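Local atomic coordinates of ZYG-9 (Caenorhabditis elegans, PDB entry 2OF3), a protein that plays a major role in organizing microtubules and spindle poles during mitosis and meiosis in one-cell embryos, and contains a TOG domain that probably binds tubulin. Residues D86-W91 against K112-L117; L94-T99 against K106-C111; A102-V107 against L138-E143. All coordinates share one frame; numbering follows the deposited sequence.

Contact 1: residues D86-W91 against K112-L117; sequences DLLLKW and KVIVEL
L88 and L89 of helix 85-95 grip I114 of helix 101-120 from two directions, an all-carbon contact between two helices packed side by side in the alpha-helical repeat array of a TOG domain. In chain order L88 comes first. It approaches through the base of its side chain, with CB 3.7 Å from I114 CD1; its CD1 methyl reaches the same atom at 4.0 Å. The side chains of L88 and I114 run nearly perpendicular, which leaves the isoleucine's end methyl against the root of the leucine.

L89 meets the other branch. It leaves its backbone at a slant to the partner helix, and chi1 of -66° brings CG round to it, 4.0 Å from I114 CG2. Both leucine methyls gather about that same CG2, and CD2 also comes within 4.2 Å of I114 CD1. Here the two side chains run past one another in opposite senses. I114 can serve both leucines because its branches diverge at CB: CG2 stands anti to the backbone N, while CG1 lies beside that N (chi1 -74°) and carries CD1 across to L88.

The CA atoms of L89 and I114, the nearest across the two segments, are 8.1 Å apart. No hydrogen bond crosses the contact, and all three touching residues are buried. Each leucine also has company beyond the pair: L88 packs on L81 of helix 78-83 and L89 on F133 of helix 127-139. Further along the surfaces, L87 turns to helix 33-44 while V115 packs on helix 146-163, placing the two segments within a continuous sequence of stacked helices.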
loop_
_atom_site.group_PDB
_atom_site.type_symbol
_atom_site.label_atom_id
_atom_site.label_comp_id
_atom_site.label_asym_id
_atom_site.label_seq_id
_atom_site.Cartn_x
_atom_site.Cartn_y
_atom_site.Cartn_z
ATOM N N ASP A 86 3.612 -8.107 10.779
ATOM C CA ASP A 86 2.433 -7.294 11.034
ATOM C C ASP A 86 2.748 -6.109 11.965
ATOM O O ASP A 86 2.276 -5.003 11.735
ATOM C CB ASP A 86 1.277 -8.187 11.557
ATOM C CG ASP A 86 1.600 -8.894 12.894
ATOM O OD1 ASP A 86 2.670 -9.560 12.980
ATOM O OD2 ASP A 86 0.779 -8.812 13.882
ATOM N N LEU A 87 3.563 -6.316 12.980
ATOM C CA LEU A 87 3.865 -5.255 13.967
ATOM C C LEU A 87 4.872 -4.295 13.421
ATOM O O LEU A 87 4.800 -3.097 13.707
ATOM C CB LEU A 87 4.399 -5.871 15.271
ATOM C CG LEU A 87 3.449 -6.897 15.952
ATOM C CD1 LEU A 87 4.141 -7.573 17.188
ATOM C CD2 LEU A 87 2.151 -6.206 16.379
ATOM N N LEU A 88 5.815 -4.806 12.630
ATOM C CA LEU A 88 6.837 -3.931 12.022
ATOM C C LEU A 88 6.227 -3.044 10.992
ATOM O O LEU A 88 6.529 -1.849 10.972
ATOM C CB LEU A 88 7.982 -4.755 11.439
ATOM C CG LEU A 88 8.825 -5.500 12.480
ATOM C CD1 LEU A 88 9.855 -6.344 11.744
ATOM C CD2 LEU A 88 9.464 -4.578 13.575
ATOM N N LEU A 89 5.313 -3.568 10.171
ATOM C CA LEU A 89 4.638 -2.742 9.188
ATOM C C LEU A 89 3.764 -1.698 9.858
ATOM O O LEU A 89 3.727 -0.551 9.397
ATOM C CB LEU A 89 3.866 -3.603 8.158
ATOM C CG LEU A 89 4.785 -4.478 7.263
ATOM C CD1 LEU A 89 3.879 -5.447 6.494
ATOM C CD2 LEU A 89 5.604 -3.641 6.263
ATOM N N LYS A 90 3.130 -2.022 10.975
ATOM C CA LYS A 90 2.357 -1.003 11.725
ATOM C C LYS A 90 3.234 0.161 12.259
ATOM O O LYS A 90 2.862 1.361 12.183
ATOM C CB LYS A 90 1.593 -1.658 12.872
ATOM C CG LYS A 90 0.356 -2.449 12.414
ATOM C CD LYS A 90 -0.260 -3.142 13.618
ATOM C CE LYS A 90 -1.654 -3.582 13.336
ATOM N NZ LYS A 90 -1.632 -4.669 12.284
ATOM N N TRP A 91 4.371 -0.189 12.849
ATOM C CA TRP A 91 5.349 0.812 13.274
ATOM C C TRP A 91 5.783 1.706 12.103
ATOM O O TRP A 91 5.884 2.907 12.268
ATOM C CB TRP A 91 6.549 0.108 13.914
ATOM C CG TRP A 91 7.543 1.101 14.466
ATOM C CD1 TRP A 91 7.532 1.673 15.718
ATOM C CD2 TRP A 91 8.678 1.680 13.750
ATOM N NE1 TRP A 91 8.598 2.547 15.826
ATOM C CE2 TRP A 91 9.319 2.576 14.650
ATOM C CE3 TRP A 91 9.208 1.516 12.437
ATOM C CZ2 TRP A 91 10.498 3.325 14.287
ATOM C CZ3 TRP A 91 10.382 2.244 12.070
ATOM C CH2 TRP A 91 11.005 3.148 13.008
ATOM N N LYS A 112 10.150 -2.741 2.078
ATOM C CA LYS A 112 10.538 -3.552 0.912
ATOM C C LYS A 112 11.086 -4.944 1.275
ATOM O O LYS A 112 10.671 -5.958 0.706
ATOM C CB LYS A 112 11.511 -2.755 0.010
ATOM C CG LYS A 112 12.019 -3.464 -1.260
ATOM C CD LYS A 112 11.011 -3.391 -2.421
ATOM C CE LYS A 112 11.606 -4.079 -3.697
ATOM N NZ LYS A 112 12.804 -3.273 -4.170
ATOM N N VAL A 113 11.978 -4.988 2.235
ATOM C CA VAL A 113 12.591 -6.231 2.671
ATOM C C VAL A 113 11.516 -7.145 3.239
ATOM O O VAL A 113 11.492 -8.344 2.962
ATOM C CB VAL A 113 13.699 -5.863 3.733
ATOM C CG1 VAL A 113 13.940 -6.915 4.737
ATOM C CG2 VAL A 113 15.028 -5.455 3.023
ATOM N N ILE A 114 10.629 -6.590 4.062
ATOM C CA ILE A 114 9.557 -7.375 4.697
ATOM C C ILE A 114 8.588 -7.971 3.654
ATOM O O ILE A 114 8.310 -9.174 3.683
ATOM C CB ILE A 114 8.773 -6.538 5.796
ATOM C CG1 ILE A 114 9.612 -6.361 7.073
ATOM C CG2 ILE A 114 7.445 -7.231 6.188
ATOM C CD1 ILE A 114 9.027 -5.291 7.979
ATOM N N VAL A 115 8.107 -7.162 2.712
ATOM C CA VAL A 115 7.150 -7.674 1.701
ATOM C C VAL A 115 7.805 -8.654 0.701
ATOM O O VAL A 115 7.152 -9.622 0.272
ATOM C CB VAL A 115 6.316 -6.541 0.992
ATOM C CG1 VAL A 115 5.627 -5.698 2.038
ATOM C CG2 VAL A 115 7.230 -5.641 0.110
ATOM N N GLU A 116 9.084 -8.432 0.383
ATOM C CA GLU A 116 9.884 -9.468 -0.362
ATOM C C GLU A 116 10.039 -10.789 0.362
ATOM O O GLU A 116 9.859 -11.822 -0.264
ATOM C CB GLU A 116 11.234 -8.923 -0.736
ATOM C CG GLU A 116 11.099 -8.165 -2.031
ATOM C CD GLU A 116 12.347 -7.395 -2.384
ATOM O OE1 GLU A 116 13.253 -7.266 -1.506
ATOM O OE2 GLU A 116 12.374 -6.881 -3.519
ATOM N N LEU A 117 10.293 -10.774 1.680
ATOM C CA LEU A 117 10.338 -12.004 2.459
ATOM C C LEU A 117 8.998 -12.680 2.552
ATOM O O LEU A 117 8.905 -13.921 2.447
ATOM C CB LEU A 117 10.841 -11.734 3.894
ATOM C CG LEU A 117 12.359 -11.564 4.109
ATOM C CD1 LEU A 117 12.628 -10.940 5.534
ATOM C CD2 LEU A 117 13.006 -12.929 3.920
#

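Contact 2: residues L94-T99 against K106-C111; sequences LRFFET and KVLELC
The F96 ring is met obliquely by V107, L108 and C111, whereas the R95 guanidinium has L94 CB over one face, 3.8 Å above the plane and toward the rim. These groups sit where two antiparallel helices of the all-helical TOG domain are joined by a short connection: R95 and F96 lie near the end of helix 85-95, and the three partners of the ring are on helix 101-120.

F96 enters with one side of its ring. CE1 comes 3.6 Å from V107 CG1, and the same carbon is 3.9 Å from L108 CD2, which also neighbours CZ. The phenyl is brought across by chi1 of -63°, which sets CG beside the backbone N, from where the ring reaches V107 and L108. C111 adds a sulfur-aromatic contact, with SG 5.4 Å from the ring centroid and 72° off the normal.

R95 takes part through its aliphatic root. Bends at chi2 and chi3 carry the guanidinium away from helix 101-120 and toward E98, with which it pairs within its own segment, although the modelled spacing there is too tight for its details to be trusted.

All five residues touching across this contact are buried. F133 and Y136 of helix 127-139 also pack on F96, while L67 of helix 60-76 touches V107. The branches of V107 divide the work: CG1 goes to the phenyl ring, and CG2 rests 3.6 Å from R95 CB, with R95 CG 3.7 Å from that same methyl.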
loop_
_atom_site.group_PDB
_atom_site.type_symbol
_atom_site.label_atom_id
_atom_site.label_comp_id
_atom_site.label_asym_id
_atom_site.label_seq_id
_atom_site.Cartn_x
_atom_site.Cartn_y
_atom_site.Cartn_z
ATOM N N LEU A 94 3.323 4.502 11.312
ATOM C CA LEU A 94 3.453 5.650 12.221
ATOM C C LEU A 94 4.459 6.656 11.655
ATOM O O LEU A 94 4.233 7.887 11.713
ATOM C CB LEU A 94 3.889 5.177 13.610
ATOM C CG LEU A 94 2.987 4.238 14.416
ATOM C CD1 LEU A 94 3.606 4.032 15.762
ATOM C CD2 LEU A 94 1.605 4.815 14.553
ATOM N N ARG A 95 5.540 6.128 11.088
ATOM C CA ARG A 95 6.517 6.922 10.337
ATOM C C ARG A 95 5.985 7.571 9.100
ATOM O O ARG A 95 6.524 8.578 8.688
ATOM C CB ARG A 95 7.766 6.110 9.965
ATOM C CG ARG A 95 8.434 5.425 11.142
ATOM C CD ARG A 95 8.856 6.449 12.208
ATOM N NE ARG A 95 8.423 5.902 13.473
ATOM C CZ ARG A 95 7.624 6.486 14.345
ATOM N NH1 ARG A 95 7.201 7.698 14.187
ATOM N NH2 ARG A 95 7.306 5.827 15.423
ATOM N N PHE A 96 4.922 7.062 8.502
ATOM C CA PHE A 96 4.292 7.741 7.361
ATOM C C PHE A 96 3.629 9.078 7.690
ATOM O O PHE A 96 3.320 9.845 6.780
ATOM C CB PHE A 96 3.288 6.813 6.615
ATOM C CG PHE A 96 3.924 5.588 6.002
ATOM C CD1 PHE A 96 5.306 5.527 5.783
ATOM C CD2 PHE A 96 3.152 4.481 5.654
ATOM C CE1 PHE A 96 5.926 4.371 5.229
ATOM C CE2 PHE A 96 3.736 3.318 5.090
ATOM C CZ PHE A 96 5.149 3.268 4.878
ATOM N N PHE A 97 3.409 9.374 8.965
ATOM C CA PHE A 97 2.727 10.607 9.357
ATOM C C PHE A 97 3.701 11.767 9.709
ATOM O O PHE A 97 3.322 12.937 9.740
ATOM C CB PHE A 97 1.738 10.297 10.486
ATOM C CG PHE A 97 0.497 9.615 9.981
ATOM C CD1 PHE A 97 -0.612 10.360 9.607
ATOM C CD2 PHE A 97 0.468 8.237 9.802
ATOM C CE1 PHE A 97 -1.745 9.769 9.091
ATOM C CE2 PHE A 97 -0.694 7.607 9.304
ATOM C CZ PHE A 97 -1.806 8.381 8.946
ATOM N N GLU A 98 4.955 11.426 9.941
ATOM C CA GLU A 98 6.003 12.391 10.138
ATOM C C GLU A 98 6.608 12.875 8.819
ATOM O O GLU A 98 6.573 12.184 7.802
ATOM C CB GLU A 98 7.040 11.710 10.986
ATOM C CG GLU A 98 6.427 11.442 12.324
ATOM C CD GLU A 98 7.058 10.304 13.061
ATOM O OE1 GLU A 98 8.103 9.772 12.594
ATOM O OE2 GLU A 98 6.476 9.941 14.116
ATOM N N THR A 99 7.156 14.079 8.821
ATOM C CA THR A 99 7.879 14.593 7.648
ATOM C C THR A 99 9.349 14.589 8.053
ATOM O O THR A 99 9.773 15.329 8.956
ATOM C CB THR A 99 7.467 16.032 7.309
ATOM O OG1 THR A 99 7.873 16.877 8.402
ATOM C CG2 THR A 99 5.929 16.161 7.120
ATOM N N LYS A 106 14.677 5.043 4.810
ATOM C CA LYS A 106 15.020 3.803 5.513
ATOM C C LYS A 106 13.786 3.003 5.925
ATOM O O LYS A 106 13.860 1.785 6.052
ATOM C CB LYS A 106 15.800 4.068 6.814
ATOM C CG LYS A 106 17.225 4.664 6.639
ATOM C CD LYS A 106 18.112 3.704 5.865
ATOM C CE LYS A 106 19.345 4.427 5.302
ATOM N NZ LYS A 106 20.389 3.387 5.145
ATOM N N VAL A 107 12.693 3.695 6.238
ATOM C CA VAL A 107 11.417 2.998 6.506
ATOM C C VAL A 107 11.012 2.218 5.275
ATOM O O VAL A 107 10.681 1.052 5.369
ATOM C CB VAL A 107 10.299 3.967 6.916
ATOM C CG1 VAL A 107 8.945 3.252 6.883
ATOM C CG2 VAL A 107 10.590 4.587 8.313
ATOM N N LEU A 108 11.103 2.834 4.088
ATOM C CA LEU A 108 10.656 2.147 2.878
ATOM C C LEU A 108 11.539 0.985 2.530
ATOM O O LEU A 108 11.075 -0.006 1.985
ATOM C CB LEU A 108 10.514 3.126 1.702
ATOM C CG LEU A 108 9.441 4.186 1.999
ATOM C CD1 LEU A 108 9.566 5.176 0.868
ATOM C CD2 LEU A 108 8.022 3.571 1.988
ATOM N N GLU A 109 12.825 1.086 2.871
ATOM C CA GLU A 109 13.753 -0.023 2.677
ATOM C C GLU A 109 13.373 -1.169 3.564
ATOM O O GLU A 109 13.383 -2.324 3.112
ATOM C CB GLU A 109 15.153 0.457 3.008
ATOM C CG GLU A 109 16.197 -0.563 3.039
ATOM C CD GLU A 109 17.546 0.053 3.471
ATOM O OE1 GLU A 109 17.698 1.303 3.461
ATOM O OE2 GLU A 109 18.451 -0.728 3.798
ATOM N N LEU A 110 13.019 -0.879 4.817
ATOM C CA LEU A 110 12.484 -1.951 5.692
ATOM C C LEU A 110 11.186 -2.563 5.146
ATOM O O LEU A 110 11.046 -3.790 5.146
ATOM C CB LEU A 110 12.298 -1.511 7.161
ATOM C CG LEU A 110 11.833 -2.610 8.125
ATOM C CD1 LEU A 110 12.815 -3.827 8.135
ATOM C CD2 LEU A 110 11.673 -2.049 9.530
ATOM N N CYS A 111 10.253 -1.731 4.677
ATOM C CA CYS A 111 8.974 -2.222 4.150
ATOM C C CYS A 111 9.245 -3.147 2.971
ATOM O O CYS A 111 8.645 -4.208 2.870
ATOM C CB CYS A 111 8.063 -1.063 3.681
ATOM S SG CYS A 111 7.454 -0.054 5.041
#

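Contact 3: residues A102-V107 against L138-E143; sequences AALIKV and LLKTGE
L104 sets one methyl against K140 and the other against E143, and these few carbons make up the close part of the contact. CD2 faces the glutamate's carboxylate end, 3.8 Å from E143 CD, with the two side chains arriving from opposite directions; CD1 touches the lysine's aliphatic chain, 4.0 Å from K140 CD. With CG opposite the backbone N (chi1 -173°), the two methyls are directed at the turn.

Around this buried leucine the contact is much looser. The nearest CA atoms, those of L104 and K140, are 9.5 Å apart, no hydrogen bond spans the segments, and both K140 and E143 are partly exposed. The segments belong to consecutive helices of the TOG domain's helical array: one lies near the start of helix 101-120, the other where helix 127-139 gives way to the turn before helix 146-163.

That turn has its own polar bonds. L138 O accepts from both the backbone N and the hydroxyl of T141, with OG1 2.6 Å away in the carbonyl plane. K140 NZ forms a salt bridge to E143 OE2 at 3.1 Å, meeting the oxygen on its anti side and 17° out of the carboxylate plane. The ammonium also donates to F96 O, a bond that ties the turn to the end of helix 85-95, while M148 of helix 146-163 packs against L104.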
loop_
_atom_site.group_PDB
_atom_site.type_symbol
_atom_site.label_atom_id
_atom_site.label_comp_id
_atom_site.label_asym_id
_atom_site.label_seq_id
_atom_site.Cartn_x
_atom_site.Cartn_y
_atom_site.Cartn_z
ATOM N N ALA A 102 14.897 11.563 5.482
ATOM C CA ALA A 102 15.952 10.578 5.771
ATOM C C ALA A 102 15.396 9.305 6.419
ATOM O O ALA A 102 15.737 8.169 6.012
ATOM C CB ALA A 102 17.071 11.203 6.652
ATOM N N ALA A 103 14.563 9.498 7.433
ATOM C CA ALA A 103 13.867 8.388 8.051
ATOM C C ALA A 103 12.986 7.688 7.023
ATOM O O ALA A 103 13.026 6.472 6.924
ATOM C CB ALA A 103 13.066 8.859 9.187
ATOM N N LEU A 104 12.263 8.438 6.188
ATOM C CA LEU A 104 11.357 7.795 5.203
ATOM C C LEU A 104 12.063 6.843 4.261
ATOM O O LEU A 104 11.578 5.747 4.048
ATOM C CB LEU A 104 10.505 8.803 4.417
ATOM C CG LEU A 104 9.441 8.145 3.509
ATOM C CD1 LEU A 104 8.338 7.354 4.286
ATOM C CD2 LEU A 104 8.791 9.164 2.607
ATOM N N ILE A 105 13.197 7.251 3.677
ATOM C CA ILE A 105 14.000 6.347 2.855
ATOM C C ILE A 105 14.271 5.010 3.542
ATOM O O ILE A 105 14.146 3.945 2.906
ATOM C CB ILE A 105 15.383 6.994 2.451
ATOM C CG1 ILE A 105 15.171 8.082 1.411
ATOM C CG2 ILE A 105 16.273 5.951 1.832
ATOM C CD1 ILE A 105 16.247 9.288 1.499
ATOM N N LYS A 106 14.677 5.043 4.810
ATOM C CA LYS A 106 15.020 3.803 5.513
ATOM C C LYS A 106 13.786 3.003 5.925
ATOM O O LYS A 106 13.860 1.785 6.052
ATOM C CB LYS A 106 15.800 4.068 6.814
ATOM C CG LYS A 106 17.225 4.664 6.639
ATOM C CD LYS A 106 18.112 3.704 5.865
ATOM C CE LYS A 106 19.345 4.427 5.302
ATOM N NZ LYS A 106 20.389 3.387 5.145
ATOM N N VAL A 107 12.693 3.695 6.238
ATOM C CA VAL A 107 11.417 2.998 6.506
ATOM C C VAL A 107 11.012 2.218 5.275
ATOM O O VAL A 107 10.681 1.052 5.369
ATOM C CB VAL A 107 10.299 3.967 6.916
ATOM C CG1 VAL A 107 8.945 3.252 6.883
ATOM C CG2 VAL A 107 10.590 4.587 8.313
ATOM N N LEU A 138 -0.216 3.819 0.689
ATOM C CA LEU A 138 -0.749 4.592 -0.440
ATOM C C LEU A 138 -0.740 6.104 -0.232
ATOM O O LEU A 138 -0.685 6.871 -1.218
ATOM C CB LEU A 138 -2.135 4.069 -0.882
ATOM C CG LEU A 138 -2.134 2.656 -1.430
ATOM C CD1 LEU A 138 -3.558 2.265 -1.743
ATOM C CD2 LEU A 138 -1.248 2.505 -2.652
ATOM N N LEU A 139 -0.731 6.564 1.013
ATOM C CA LEU A 139 -0.520 7.973 1.273
ATOM C C LEU A 139 0.818 8.492 0.690
ATOM O O LEU A 139 0.908 9.638 0.220
ATOM C CB LEU A 139 -0.563 8.285 2.780
ATOM C CG LEU A 139 -1.890 8.015 3.515
ATOM C CD1 LEU A 139 -1.724 8.230 5.070
ATOM C CD2 LEU A 139 -3.044 8.868 2.924
ATOM N N LYS A 140 1.842 7.640 0.706
ATOM C CA LYS A 140 3.185 8.029 0.390
ATOM C C LYS A 140 3.379 8.025 -1.102
ATOM O O LYS A 140 4.420 8.531 -1.604
ATOM C CB LYS A 140 4.152 7.028 1.042
ATOM C CG LYS A 140 4.115 7.082 2.579
ATOM C CD LYS A 140 4.646 8.374 3.152
ATOM C CE LYS A 140 3.479 9.255 3.567
ATOM N NZ LYS A 140 3.985 10.615 3.940
ATOM N N THR A 141 2.409 7.461 -1.838
ATOM C CA THR A 141 2.349 7.687 -3.297
ATOM C C THR A 141 2.190 9.169 -3.635
ATOM O O THR A 141 2.486 9.574 -4.756
ATOM C CB THR A 141 1.255 6.864 -4.053
ATOM O OG1 THR A 141 -0.062 7.321 -3.698
ATOM C CG2 THR A 141 1.405 5.368 -3.777
ATOM N N GLY A 142 1.758 9.994 -2.686
ATOM C CA GLY A 142 1.662 11.415 -2.953
ATOM C C GLY A 142 2.904 12.199 -2.556
ATOM O O GLY A 142 2.829 13.402 -2.379
ATOM N N GLU A 143 4.023 11.513 -2.366
ATOM C CA GLU A 143 5.288 12.160 -2.032
ATOM C C GLU A 143 5.741 13.082 -3.215
ATOM O O GLU A 143 5.548 12.738 -4.376
ATOM C CB GLU A 143 6.364 11.111 -1.704
ATOM C CG GLU A 143 6.250 10.555 -0.273
ATOM C CD GLU A 143 6.536 11.626 0.731
ATOM O OE1 GLU A 143 7.516 12.349 0.502
ATOM O OE2 GLU A 143 5.786 11.795 1.721
#

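Helices 85-95 and 101-120 supply both contact 1 and contact 2, the latter nearer their connection and the former farther from it along the helices; L89 CD2 and C111 SG, 4.2 Å apart, join the two. Both are buried and apolar across the interface, purely aliphatic in contact 1 but aromatic and sulfur-containing in contact 2. Contact 3 carries helix 101-120 on to the turn after helix 127-139, is only partly buried, and sets a leucine against charged side chains. Its centre lies about 5 Å from that of contact 2; they share K106 and V107 and touch, among other places, where F96 CD1 approaches L104 CD1 at 3.8 Å.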